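Local structure of cytochrome P450 RhF (Acinetobacter radioresistens, 6RO8) at residues A[74-79]-A[341-346]. The protein binds heme as the heme domain of a bacterial class VII cytochrome P450, probably catalysing monooxygenation of substrates, with peroxygenase activity. Sequence-based numbering, arbitrary orientation.
With HEM (protoporphyrin IX containing Fe), chain B.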
loop_
_atom_site.group_PDB
_atom_site.type_symbol
_atom_site.label_atom_id
_atom_site.label_comp_id
_atom_site.label_asym_id
_atom_site.label_seq_id
_atom_site.Cartn_x
_atom_site.Cartn_y
_atom_site.Cartn_z
ATOM N N ALA A 74 -11.739 9.191 -12.183
ATOM C CA ALA A 74 -12.534 8.720 -13.312
ATOM C C ALA A 74 -12.094 7.325 -13.749
ATOM O O ALA A 74 -12.926 6.433 -13.959
ATOM C CB ALA A 74 -12.425 9.710 -14.460
ATOM N N ILE A 75 -10.778 7.106 -13.849
ATOM C CA ILE A 75 -10.265 5.797 -14.239
ATOM C C ILE A 75 -10.608 4.730 -13.189
ATOM O O ILE A 75 -10.993 3.601 -13.536
ATOM C CB ILE A 75 -8.756 5.907 -14.535
ATOM C CG1 ILE A 75 -8.545 6.774 -15.783
ATOM C CG2 ILE A 75 -8.115 4.539 -14.746
ATOM C CD1 ILE A 75 -7.347 7.708 -15.719
ATOM N N PHE A 76 -10.506 5.070 -11.896
ATOM C CA PHE A 76 -10.905 4.128 -10.852
ATOM C C PHE A 76 -12.370 3.731 -10.993
ATOM O O PHE A 76 -12.737 2.576 -10.738
ATOM C CB PHE A 76 -10.686 4.739 -9.476
ATOM C CG PHE A 76 -9.359 4.442 -8.875
ATOM C CD1 PHE A 76 -8.922 3.135 -8.731
ATOM C CD2 PHE A 76 -8.549 5.476 -8.411
ATOM C CE1 PHE A 76 -7.682 2.855 -8.150
ATOM C CE2 PHE A 76 -7.314 5.203 -7.819
ATOM C CZ PHE A 76 -6.883 3.890 -7.696
ATOM N N ARG A 77 -13.223 4.679 -11.398
ATOM C CA ARG A 77 -14.668 4.480 -11.402
ATOM C C ARG A 77 -15.136 3.501 -12.484
ATOM O O ARG A 77 -16.217 2.921 -12.352
ATOM C CB ARG A 77 -15.350 5.839 -11.567
ATOM C CG ARG A 77 -16.861 5.816 -11.449
ATOM C CD ARG A 77 -17.438 7.184 -11.082
ATOM N NE ARG A 77 -16.632 8.292 -11.588
ATOM C CZ ARG A 77 -16.661 9.526 -11.090
ATOM N NH1 ARG A 77 -17.460 9.814 -10.069
ATOM N NH2 ARG A 77 -15.894 10.475 -11.619
ATOM N N ASP A 78 -14.345 3.281 -13.536
ATOM C CA ASP A 78 -14.718 2.434 -14.668
ATOM C C ASP A 78 -13.759 1.252 -14.743
ATOM O O ASP A 78 -12.702 1.334 -15.390
ATOM C CB ASP A 78 -14.706 3.252 -15.960
ATOM C CG ASP A 78 -15.090 2.437 -17.194
ATOM O OD1 ASP A 78 -15.303 1.216 -17.079
ATOM O OD2 ASP A 78 -15.172 3.031 -18.294
ATOM N N PRO A 79 -14.090 0.125 -14.114
ATOM C CA PRO A 79 -13.196 -1.036 -14.149
ATOM C C PRO A 79 -13.436 -1.972 -15.317
ATOM O O PRO A 79 -12.735 -2.983 -15.419
ATOM C CB PRO A 79 -13.511 -1.741 -12.821
ATOM C CG PRO A 79 -14.942 -1.441 -12.581
ATOM C CD PRO A 79 -15.260 -0.119 -13.255
ATOM N N LEU A 341 -1.522 2.239 -17.505
ATOM C CA LEU A 341 -1.680 3.535 -16.855
ATOM C C LEU A 341 -1.153 3.479 -15.427
ATOM O O LEU A 341 -1.459 2.539 -14.677
ATOM C CB LEU A 341 -3.152 3.955 -16.837
ATOM C CG LEU A 341 -3.984 3.698 -18.102
ATOM C CD1 LEU A 341 -5.380 4.296 -17.929
ATOM C CD2 LEU A 341 -3.311 4.307 -19.301
ATOM N N PHE A 342 -0.376 4.493 -15.049
ATOM C CA PHE A 342 -0.068 4.775 -13.647
ATOM C C PHE A 342 -1.039 5.829 -13.143
ATOM O O PHE A 342 -1.075 6.949 -13.664
ATOM C CB PHE A 342 1.372 5.257 -13.470
ATOM C CG PHE A 342 2.306 4.177 -13.041
ATOM C CD1 PHE A 342 2.097 3.512 -11.841
ATOM C CD2 PHE A 342 3.362 3.798 -13.842
ATOM C CE1 PHE A 342 2.947 2.494 -11.447
ATOM C CE2 PHE A 342 4.208 2.780 -13.463
ATOM C CZ PHE A 342 4.002 2.124 -12.266
ATOM N N LEU A 343 -1.849 5.459 -12.165
ATOM C CA LEU A 343 -2.727 6.406 -11.479
ATOM C C LEU A 343 -1.953 6.935 -10.279
ATOM O O LEU A 343 -1.882 6.261 -9.248
ATOM C CB LEU A 343 -4.013 5.720 -11.028
ATOM C CG LEU A 343 -5.121 5.431 -12.047
ATOM C CD1 LEU A 343 -4.626 4.637 -13.243
ATOM C CD2 LEU A 343 -6.305 4.733 -11.368
ATOM N N VAL A 344 -1.362 8.128 -10.383
ATOM C CA VAL A 344 -0.454 8.602 -9.326
ATOM C C VAL A 344 -1.297 9.279 -8.246
ATOM O O VAL A 344 -1.476 10.497 -8.232
ATOM C CB VAL A 344 0.643 9.509 -9.863
ATOM C CG1 VAL A 344 1.607 9.855 -8.733
ATOM C CG2 VAL A 344 1.374 8.813 -10.948
ATOM N N SER A 345 -1.779 8.465 -7.299
ATOM C CA SER A 345 -2.705 8.959 -6.283
ATOM C C SER A 345 -2.064 9.983 -5.344
ATOM O O SER A 345 -2.757 10.886 -4.863
ATOM C CB SER A 345 -3.276 7.794 -5.483
ATOM O OG SER A 345 -2.282 6.829 -5.246
ATOM N N ALA A 346 -0.765 9.862 -5.053
ATOM C CA ALA A 346 -0.075 10.945 -4.355
ATOM C C ALA A 346 -0.263 12.272 -5.082
ATOM O O ALA A 346 -0.497 13.308 -4.452
ATOM C CB ALA A 346 1.413 10.626 -4.221
HETATM C CHA HEM B . -7.242 -2.732 -2.260
HETATM C CHB HEM B . -4.328 0.640 -0.303
HETATM C CHC HEM B . -4.275 -1.738 3.954
HETATM C CHD HEM B . -6.785 -5.303 1.811
HETATM C C1A HEM B . -6.446 -1.615 -2.123
HETATM C C2A HEM B . -6.130 -0.632 -3.144
HETATM C C3A HEM B . -5.334 0.287 -2.608
HETATM C C4A HEM B . -5.094 -0.065 -1.219
HETATM C CMA HEM B . -4.771 1.510 -3.360
HETATM C CAA HEM B . -6.638 -0.632 -4.604
HETATM C CBA HEM B . -7.817 0.318 -4.662
HETATM C CGA HEM B . -8.450 0.332 -6.027
HETATM O O1A HEM B . -7.951 -0.372 -6.938
HETATM O O2A HEM B . -9.462 1.055 -6.189
HETATM C C1B HEM B . -4.137 0.342 1.026
HETATM C C2B HEM B . -3.516 1.214 2.005
HETATM C C3B HEM B . -3.485 0.550 3.185
HETATM C C4B HEM B . -4.096 -0.758 2.988
HETATM C CMB HEM B . -2.996 2.639 1.673
HETATM C CAB HEM B . -2.962 1.007 4.567
HETATM C CBB HEM B . -2.609 2.252 4.886
HETATM C C1C HEM B . -4.950 -2.921 3.753
HETATM C C2C HEM B . -5.171 -3.991 4.711
HETATM C C3C HEM B . -5.874 -4.964 4.087
HETATM C C4C HEM B . -6.115 -4.543 2.736
HETATM C CMC HEM B . -4.672 -3.955 6.172
HETATM C CAC HEM B . -6.405 -6.338 4.583
HETATM C CBC HEM B . -6.181 -6.796 5.816
HETATM C C1D HEM B . -7.109 -4.945 0.526
HETATM C C2D HEM B . -7.840 -5.758 -0.417
HETATM C C3D HEM B . -7.980 -5.054 -1.535
HETATM C C4D HEM B . -7.336 -3.759 -1.348
HETATM C CMD HEM B . -8.370 -7.190 -0.187
HETATM C CAD HEM B . -8.686 -5.576 -2.807
HETATM C CBD HEM B . -10.182 -5.297 -2.791
HETATM C CGD HEM B . -10.716 -5.393 -4.202
HETATM O O1D HEM B . -9.920 -5.686 -5.119
HETATM O O2D HEM B . -11.932 -5.170 -4.428
HETATM N NA HEM B . -5.784 -1.241 -0.972
HETATM N NB HEM B . -4.475 -0.845 1.660
HETATM N NC HEM B . -5.541 -3.304 2.562
HETATM N ND HEM B . -6.820 -3.729 -0.075
HETATM FE FE HEM B . -5.658 -2.293 0.827
HETATM O O HOH W 1 -3.852 -3.421 -0.049
#
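Leu-343, the last residue of strand 340-343, sets its CD2 methyl against both Ile-75 and Phe-76 of helix 69-77. This methyl sits over one face of the Phe-76 ring, with Leu-343 CD2 3.6 Å from the ring centroid. It lies only 7° off the ring normal, a CH-pi contact centred on the ring rather than on one edge. Ile-75 CG2 is equally near both methyls of the leucine, 3.8 Å from Leu-343 CD1 and from Leu-343 CD2, so CD2 is shared between the ring and the isoleucine. Ile-75 presents this branch because CG2 stands anti to the backbone N, with CG1 beside the N (chi1 -67°). The same CG2 of Ile-75 also approaches Leu-341 CD1, 4.2 Å away, so one isoleucine methyl touches two leucines that project from the same side of the strand. No hydrogen bond joins 74-79 to 341-346: their closest CA atoms, those of Ile-75 and Leu-343, are 8.1 Å apart, and side chains fill the interval. All four touching residues are buried, and Phe-82 of strand 82-83 packs against both Ile-75 and Leu-341.

The Phe-76 ring also borders the heme, Phe-76 CE1 lying 3.2 Å from heme propionate oxygen O2A in an oblique approach. The Phe-76 side chain lies against that of Arg-322, which hydrogen-bonds to the heme through NH2, and Ile-75 also packs on this residue. Strand 340-343 pairs with 63-66 on one side and 320-324 on the other, and alternation along it turns Leu-341 and Leu-343 to the helix. Helix 69-77, which follows the first two strands of the sheet, corresponds to the B helix of cytochromes P450 packed on the beta-1 sheet, and Phe-76 lines the propionate side of the heme pocket.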